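Local coordinates for HAT1-interacting factor 1 (Saccharomyces cerevisiae, PDB 4NQ0), which chaperones histones H3 and H4 within the nuclear HAT-B complex, also binds H2A-H2B dimers, and takes part in chromatin assembly and telomere silencing, at residues T65-A70 with I196-D201; D201-A206 with R247-F252; D288-V293 with K303-A308. All coordinates share one frame; numbering follows the deposited sequence.

The three contacts follow one another along a mainly helical array with three predicted TPR repeats. Contacts 1 and 2 share Asp201 and lie with their centres 11 Å apart; there the side chain of Asn205, at the start of helix 202-218, donates to the carbonyl of Glu199 (ND2 to O, 2.7 Å). Contact 3 is on the other side of the chain's centre from contact 1, about 30 Å away between centres, and contact 2 joins them: Phe252 CE1 packs on Trp292 CD1 at 3.5 Å. Segment 196-201 falls largely in residues 80-199, important for binding both H3-H4 and H2A-H2B; contact 3 and most of segment 247-252 lie in the H2A-H2B-binding region, residues 248-332.

Contact 1. Residues T65-A70 with I196-D201; sequences TIFAQA and IYFEND
Within segment 65-70 of helix 61-77, Phe67 meets Tyr197 and Phe198 in the loop leading to helix 202-218. Before it on the helix, Thr65 and Ile66 turn to other neighbours, Thr65 to Ala213 of helix 202-218 and Ile66 to Ala29 and Leu33 of helix 14-34. The Phe67 ring reaches the loop because its CG stands anti to the backbone N (chi1 -162°), and its far end does the touching. CZ comes up to Tyr197 CB at 3.8 Å, while CE1 lies 3.9 Å from Phe198 CZ. The two partners are turned differently: Tyr197 directs its edge toward the Phe67 face in an offset edge-to-face pair, planes at 87° and centroids 5.8 Å apart, whereas the Phe198 ring is inclined by 43°. Ile196 CG2 sits over the centre of one Tyr197 face, and the phenol oxygen is hydrogen-bonded to Asp208, Gln212 and Arg190, which fixes the ring that Phe67 packs against. Cutting Phe67 back to an alanine removes the ring that both Tyr197 and Phe198 touch, which would probably open a gap between helix 61-77 and the loop. Further on, Ala68 rests on Leu210 of helix 202-218 and Ala70 on Ala42 of helix 38-51. The three rings form an aromatic cluster, with Phe67 and Tyr197 buried, that ties a segment of the predicted TPR 1 repeat, ahead of helix 202-218, to helix 61-77.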
# COMPACT_ATOMS: atom_id res chain seq x y z
N THR A 65 -3.75 9.42 -3.60
CA THR A 65 -2.54 8.80 -3.01
C THR A 65 -1.58 9.83 -2.41
O THR A 65 -1.06 9.62 -1.30
CB THR A 65 -1.81 7.90 -4.02
OG1 THR A 65 -1.30 8.68 -5.10
CG2 THR A 65 -2.78 6.84 -4.55
N ILE A 66 -1.37 10.94 -3.11
CA ILE A 66 -0.59 12.05 -2.56
C ILE A 66 -1.27 12.62 -1.31
O ILE A 66 -0.61 12.83 -0.29
CB ILE A 66 -0.37 13.16 -3.61
CG1 ILE A 66 0.50 12.62 -4.76
CG2 ILE A 66 0.30 14.37 -2.99
CD1 ILE A 66 0.42 13.44 -6.01
N PHE A 67 -2.58 12.84 -1.38
CA PHE A 67 -3.36 13.35 -0.25
C PHE A 67 -3.17 12.42 0.96
O PHE A 67 -2.90 12.88 2.07
CB PHE A 67 -4.85 13.44 -0.65
CG PHE A 67 -5.73 14.32 0.23
CD1 PHE A 67 -5.32 14.81 1.48
CD2 PHE A 67 -7.02 14.61 -0.19
CE1 PHE A 67 -6.18 15.59 2.25
CE2 PHE A 67 -7.88 15.39 0.58
CZ PHE A 67 -7.46 15.88 1.79
N ALA A 68 -3.28 11.11 0.73
CA ALA A 68 -3.14 10.13 1.80
C ALA A 68 -1.75 10.17 2.42
O ALA A 68 -1.61 10.20 3.64
CB ALA A 68 -3.46 8.74 1.29
N GLN A 69 -0.72 10.15 1.59
CA GLN A 69 0.65 10.27 2.09
C GLN A 69 0.82 11.54 2.91
O GLN A 69 1.36 11.49 4.01
CB GLN A 69 1.66 10.29 0.95
CG GLN A 69 1.76 8.99 0.18
CD GLN A 69 3.20 8.57 -0.05
OE1 GLN A 69 3.62 8.37 -1.19
NE2 GLN A 69 3.96 8.44 1.03
N ALA A 70 0.34 12.66 2.37
CA ALA A 70 0.51 13.95 3.02
C ALA A 70 -0.06 13.92 4.43
O ALA A 70 0.62 14.30 5.39
CB ALA A 70 -0.16 15.06 2.21
N ILE A 196 -12.90 17.13 5.16
CA ILE A 196 -13.14 16.15 6.22
C ILE A 196 -11.88 15.35 6.58
O ILE A 196 -11.72 14.92 7.73
CB ILE A 196 -14.28 15.15 5.83
CG1 ILE A 196 -14.76 14.36 7.06
CG2 ILE A 196 -13.84 14.21 4.73
N TYR A 197 -10.96 15.20 5.62
CA TYR A 197 -9.74 14.40 5.83
C TYR A 197 -8.64 15.13 6.61
O TYR A 197 -7.59 14.54 6.89
CB TYR A 197 -9.23 13.88 4.49
CG TYR A 197 -10.22 12.97 3.79
CD1 TYR A 197 -10.64 11.78 4.38
CD2 TYR A 197 -10.75 13.30 2.55
CE1 TYR A 197 -11.56 10.96 3.76
CE2 TYR A 197 -11.67 12.47 1.92
CZ TYR A 197 -12.07 11.30 2.52
OH TYR A 197 -12.98 10.47 1.92
N PHE A 198 -8.87 16.38 6.97
CA PHE A 198 -8.01 17.08 7.93
C PHE A 198 -8.54 16.95 9.37
O PHE A 198 -7.87 17.36 10.31
CB PHE A 198 -7.85 18.55 7.55
CG PHE A 198 -7.11 18.77 6.26
CD1 PHE A 198 -5.74 18.55 6.20
CD2 PHE A 198 -7.76 19.17 5.12
CE1 PHE A 198 -5.04 18.76 5.01
CE2 PHE A 198 -7.07 19.37 3.93
CZ PHE A 198 -5.72 19.16 3.87
N GLU A 199 -9.72 16.35 9.52
CA GLU A 199 -10.41 16.30 10.81
C GLU A 199 -10.27 14.93 11.44
O GLU A 199 -10.06 13.93 10.75
CB GLU A 199 -11.91 16.58 10.66
CG GLU A 199 -12.31 17.54 9.53
CD GLU A 199 -12.42 18.98 9.96
OE1 GLU A 199 -13.31 19.67 9.42
OE2 GLU A 199 -11.64 19.43 10.83
N ASN A 200 -10.42 14.88 12.77
CA ASN A 200 -10.47 13.62 13.51
C ASN A 200 -9.23 12.74 13.29
O ASN A 200 -8.10 13.21 13.42
CB ASN A 200 -11.76 12.87 13.17
CG ASN A 200 -12.97 13.76 13.21
OD1 ASN A 200 -13.33 14.31 14.26
ND2 ASN A 200 -13.62 13.93 12.06
N ASP A 201 -9.44 11.47 12.93
CA ASP A 201 -8.36 10.50 12.88
C ASP A 201 -7.71 10.52 11.50
O ASP A 201 -8.30 10.05 10.53
CB ASP A 201 -8.91 9.11 13.22
CG ASP A 201 -7.84 8.06 13.31
OD1 ASP A 201 -7.00 7.97 12.39
OD2 ASP A 201 -7.83 7.31 14.31

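Contact 2. Residues D201-A206 with R247-F252; sequences DLYENA and REAEMF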
# COMPACT_ATOMS: atom_id res chain seq x y z
N ASP A 201 -9.44 11.47 12.93
CA ASP A 201 -8.36 10.50 12.88
C ASP A 201 -7.71 10.52 11.50
O ASP A 201 -8.30 10.05 10.53
CB ASP A 201 -8.91 9.11 13.22
CG ASP A 201 -7.84 8.06 13.31
OD1 ASP A 201 -7.00 7.97 12.39
OD2 ASP A 201 -7.83 7.31 14.31
N LEU A 202 -6.50 11.06 11.43
CA LEU A 202 -5.78 11.22 10.16
C LEU A 202 -5.34 9.88 9.56
O LEU A 202 -5.36 9.72 8.34
CB LEU A 202 -4.57 12.14 10.35
CG LEU A 202 -4.90 13.59 10.75
CD1 LEU A 202 -3.65 14.39 11.02
CD2 LEU A 202 -5.75 14.27 9.69
N TYR A 203 -4.96 8.92 10.40
CA TYR A 203 -4.66 7.57 9.92
C TYR A 203 -5.88 6.99 9.20
O TYR A 203 -5.77 6.51 8.07
CB TYR A 203 -4.26 6.63 11.08
CG TYR A 203 -2.93 6.95 11.73
CD1 TYR A 203 -1.80 7.22 10.97
CD2 TYR A 203 -2.79 6.94 13.12
CE1 TYR A 203 -0.57 7.50 11.57
CE2 TYR A 203 -1.57 7.22 13.73
CZ TYR A 203 -0.47 7.49 12.95
OH TYR A 203 0.75 7.78 13.53
N GLU A 204 -7.03 7.07 9.85
CA GLU A 204 -8.27 6.59 9.27
C GLU A 204 -8.53 7.31 7.96
O GLU A 204 -8.88 6.68 6.95
CB GLU A 204 -9.43 6.84 10.24
CG GLU A 204 -10.80 6.34 9.76
CD GLU A 204 -11.96 6.77 10.65
OE1 GLU A 204 -11.79 7.67 11.50
OE2 GLU A 204 -13.05 6.20 10.49
N ASN A 205 -8.34 8.63 7.97
CA ASN A 205 -8.54 9.47 6.78
C ASN A 205 -7.67 9.04 5.60
O ASN A 205 -8.15 8.88 4.49
CB ASN A 205 -8.30 10.94 7.12
CG ASN A 205 -9.30 11.49 8.14
OD1 ASN A 205 -10.29 10.83 8.47
ND2 ASN A 205 -9.03 12.68 8.64
N ALA A 206 -6.38 8.86 5.87
CA ALA A 206 -5.43 8.44 4.82
C ALA A 206 -5.85 7.10 4.19
O ALA A 206 -5.83 6.94 2.96
CB ALA A 206 -4.05 8.35 5.40
N ARG A 247 0.29 -0.34 10.11
CA ARG A 247 1.40 -0.69 11.01
C ARG A 247 1.70 0.47 11.98
O ARG A 247 1.79 0.27 13.19
CB ARG A 247 2.65 -1.05 10.21
CG ARG A 247 3.80 -1.61 11.05
CD ARG A 247 5.01 -2.00 10.21
NE ARG A 247 5.52 -0.88 9.41
CZ ARG A 247 6.68 -0.89 8.74
NH1 ARG A 247 7.03 0.18 8.03
NH2 ARG A 247 7.48 -1.95 8.78
N GLU A 248 1.84 1.67 11.43
CA GLU A 248 2.05 2.85 12.25
C GLU A 248 0.91 3.05 13.25
O GLU A 248 1.15 3.47 14.39
CB GLU A 248 2.20 4.10 11.37
CG GLU A 248 2.67 5.35 12.13
CD GLU A 248 4.05 5.19 12.72
OE1 GLU A 248 4.92 4.57 12.06
OE2 GLU A 248 4.28 5.68 13.85
N ALA A 249 -0.31 2.75 12.83
CA ALA A 249 -1.48 2.89 13.71
C ALA A 249 -1.70 1.68 14.63
O ALA A 249 -2.73 1.60 15.29
CB ALA A 249 -2.75 3.15 12.87
N GLU A 250 -0.74 0.75 14.64
CA GLU A 250 -0.75 -0.46 15.47
C GLU A 250 -1.84 -1.48 15.11
O GLU A 250 -2.15 -2.36 15.91
CB GLU A 250 -0.82 -0.10 16.96
CG GLU A 250 0.48 0.48 17.49
CD GLU A 250 0.39 0.77 18.98
OE1 GLU A 250 -0.50 1.55 19.39
OE2 GLU A 250 1.22 0.22 19.73
N MET A 251 -2.38 -1.38 13.90
CA MET A 251 -3.29 -2.39 13.38
C MET A 251 -2.48 -3.41 12.59
O MET A 251 -2.54 -3.45 11.37
CB MET A 251 -4.36 -1.73 12.52
CG MET A 251 -5.11 -0.64 13.26
SD MET A 251 -6.32 0.20 12.26
CE MET A 251 -5.26 1.14 11.20
N PHE A 252 -1.74 -4.23 13.31
CA PHE A 252 -0.79 -5.15 12.71
C PHE A 252 -1.42 -6.26 11.87
O PHE A 252 -0.86 -6.65 10.86
CB PHE A 252 0.13 -5.75 13.78
CG PHE A 252 1.04 -4.73 14.41
CD1 PHE A 252 2.22 -4.35 13.76
CD2 PHE A 252 0.74 -4.16 15.63
CE1 PHE A 252 3.07 -3.41 14.33
CE2 PHE A 252 1.58 -3.22 16.20
CZ PHE A 252 2.75 -2.84 15.55
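Tyr203 and the pair Glu248 and Ala249 make a small contact at the protein surface, where the first turn of helix 202-218 lies beside the C-terminal end of helix 229-248. No hydrogen bond crosses it. The backbones come closest at Tyr203 and Ala249, whose CA atoms are 6.8 Å apart. Ala249 CB approaches the tyrosine ring in an off-centre CH-pi contact, 4.2 Å from the centroid, and lies nearest to CD2 at 3.8 Å. Glu248 works at the other end of the ring, where its CG is 3.4 Å from Tyr203 OH. The glutamate chain starts anti to its own nitrogen, and this chi1 (-170°) sets CG against the phenol end; the bend at chi2 (63°) then places the carboxylate, with Glu248 OE2 4.1 Å from Tyr203 OH. Tyr203 also touches Ile245 of helix 229-248 and Glu75 of helix 61-77, so that it reaches from its own helix to two others. Each segment carries a helix terminus. Asp201 is the N-cap of helix 202-218, its OD1 accepting from Glu204 N at 2.7 Å in a nearly straight bond that meets the carboxylate from above its plane. At the other side, Glu250, with positive phi, is the C-prime residue of a Schellman motif closing helix 229-248. The contact thus packs a capped helix start against a Schellman-ended helix, joining the predicted TPR 1 and TPR 2 repeats.

Contact 3. Residues D288-V293 with K303-A308; sequences DALRWV and KRFKHA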
# COMPACT_ATOMS: atom_id res chain seq x y z
N ASP A 288 8.09 -8.17 9.34
CA ASP A 288 8.28 -7.11 10.32
C ASP A 288 6.98 -6.81 11.08
O ASP A 288 7.03 -6.57 12.28
CB ASP A 288 8.80 -5.83 9.66
CG ASP A 288 9.61 -4.98 10.63
OD1 ASP A 288 10.71 -5.42 11.02
OD2 ASP A 288 9.14 -3.88 10.99
N ALA A 289 5.85 -6.84 10.40
CA ALA A 289 4.56 -6.67 11.05
C ALA A 289 4.21 -7.91 11.87
O ALA A 289 3.72 -7.81 12.98
CB ALA A 289 3.48 -6.37 10.03
N LEU A 290 4.48 -9.08 11.30
CA LEU A 290 4.21 -10.37 11.92
C LEU A 290 4.84 -10.54 13.30
O LEU A 290 4.27 -11.22 14.15
CB LEU A 290 4.67 -11.51 11.00
CG LEU A 290 4.16 -12.93 11.16
CD1 LEU A 290 2.66 -12.99 11.37
CD2 LEU A 290 4.57 -13.74 9.92
N ARG A 291 5.99 -9.93 13.54
CA ARG A 291 6.61 -10.05 14.87
C ARG A 291 5.76 -9.42 15.98
O ARG A 291 5.83 -9.85 17.12
CB ARG A 291 8.04 -9.52 14.88
CG ARG A 291 8.18 -8.05 14.65
CD ARG A 291 9.56 -7.69 14.08
NE ARG A 291 10.55 -7.57 15.14
CZ ARG A 291 11.20 -6.45 15.46
NH1 ARG A 291 11.02 -5.32 14.79
NH2 ARG A 291 12.07 -6.48 16.47
N TRP A 292 4.91 -8.45 15.63
CA TRP A 292 4.10 -7.75 16.62
C TRP A 292 2.68 -8.28 16.79
O TRP A 292 1.96 -7.84 17.70
CB TRP A 292 4.06 -6.26 16.28
CG TRP A 292 5.43 -5.71 16.13
CD1 TRP A 292 6.02 -5.27 14.99
CD2 TRP A 292 6.41 -5.60 17.17
NE1 TRP A 292 7.32 -4.87 15.25
CE2 TRP A 292 7.58 -5.07 16.58
CE3 TRP A 292 6.42 -5.90 18.54
CZ2 TRP A 292 8.74 -4.82 17.31
CZ3 TRP A 292 7.57 -5.65 19.27
CH2 TRP A 292 8.72 -5.11 18.65
N VAL A 293 2.26 -9.20 15.94
CA VAL A 293 0.89 -9.69 16.00
C VAL A 293 0.82 -10.84 17.01
O VAL A 293 1.49 -11.86 16.86
CB VAL A 293 0.36 -10.09 14.59
CG1 VAL A 293 1.08 -11.31 14.07
CG2 VAL A 293 -1.15 -10.32 14.63
N LYS A 303 7.32 -20.45 10.22
CA LYS A 303 7.25 -20.91 8.83
C LYS A 303 7.36 -19.75 7.84
O LYS A 303 8.01 -19.88 6.81
CB LYS A 303 5.96 -21.67 8.56
CG LYS A 303 5.86 -22.99 9.31
CD LYS A 303 4.59 -23.79 8.97
CE LYS A 303 4.44 -24.95 9.97
NZ LYS A 303 3.28 -25.87 9.70
N ARG A 304 6.72 -18.62 8.15
CA ARG A 304 6.77 -17.45 7.26
C ARG A 304 8.14 -16.79 7.31
O ARG A 304 8.68 -16.40 6.28
CB ARG A 304 5.69 -16.42 7.59
CG ARG A 304 5.56 -15.30 6.55
CD ARG A 304 4.77 -15.77 5.34
NE ARG A 304 4.90 -14.88 4.18
CZ ARG A 304 4.15 -14.93 3.08
NH1 ARG A 304 3.14 -15.79 2.97
NH2 ARG A 304 4.39 -14.07 2.08
N PHE A 305 8.70 -16.66 8.51
CA PHE A 305 10.04 -16.10 8.64
C PHE A 305 11.07 -16.91 7.83
O PHE A 305 11.90 -16.34 7.14
CB PHE A 305 10.50 -16.05 10.10
CG PHE A 305 9.70 -15.13 10.98
CD1 PHE A 305 9.09 -14.00 10.47
CD2 PHE A 305 9.60 -15.38 12.34
CE1 PHE A 305 8.37 -13.17 11.28
CE2 PHE A 305 8.88 -14.55 13.16
CZ PHE A 305 8.26 -13.43 12.63
N LYS A 306 11.01 -18.24 7.93
CA LYS A 306 11.97 -19.08 7.24
C LYS A 306 11.80 -19.01 5.73
O LYS A 306 12.77 -19.09 4.98
CB LYS A 306 11.86 -20.53 7.71
CG LYS A 306 12.45 -20.74 9.10
CD LYS A 306 12.04 -22.08 9.67
CE LYS A 306 12.67 -22.32 11.03
NZ LYS A 306 12.05 -23.48 11.72
N HIS A 307 10.56 -18.89 5.29
CA HIS A 307 10.27 -18.68 3.89
C HIS A 307 10.94 -17.39 3.38
O HIS A 307 11.55 -17.37 2.32
CB HIS A 307 8.76 -18.61 3.67
CG HIS A 307 8.36 -18.01 2.37
ND1 HIS A 307 8.33 -18.73 1.19
CD2 HIS A 307 7.98 -16.75 2.06
CE1 HIS A 307 7.94 -17.93 0.21
NE2 HIS A 307 7.72 -16.73 0.71
N ALA A 308 10.82 -16.31 4.16
CA ALA A 308 11.34 -15.02 3.76
C ALA A 308 12.87 -15.03 3.80
O ALA A 308 13.52 -14.50 2.91
CB ALA A 308 10.77 -13.91 4.66
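Leu290 and Arg304 both begin with CG anti to the backbone N (chi1 -161° and -171°), and this sends the leucine branch across the start of the arginine chain at about a right angle. Leu290 CD2 settles against Arg304 CB at 3.7 Å and against Arg304 CG at 3.8 Å, so it is the aliphatic base of the arginine that takes part. The bend at chi2, about this CB-CG bond, carries the guanidinium away to a salt bridge with Glu283 and a hydrogen bond with the carbonyl of Leu170; His307, near the rim of one guanidinium face, also bonds to Glu283. Phe305 approaches from the neighbouring position, its CE1 4.1 Å from Leu290 CB. The edge of this ring looks toward the backbone at the next residue, with Phe305 CZ 4.3 Å from Arg291 N. Arg291 itself turns its end away from helix 298-316, to a salt bridge with Asp336, and Trp292 CZ2 lies 3.4 Å above the plane of its guanidinium, over the centre. The Phe305 ring is packed further by Ile337 and Val340 of helix 323-344, and Leu290 by Leu170 and Val296. Buried and largely apolar, the contact joins the end of helix 273-290 to helix 298-316, packing of consecutive antiparallel helices as in TPR arrays; here the touching residues, Leu290 to Phe305, fall in the predicted TPR 3 repeat and the H2A-H2B-binding region.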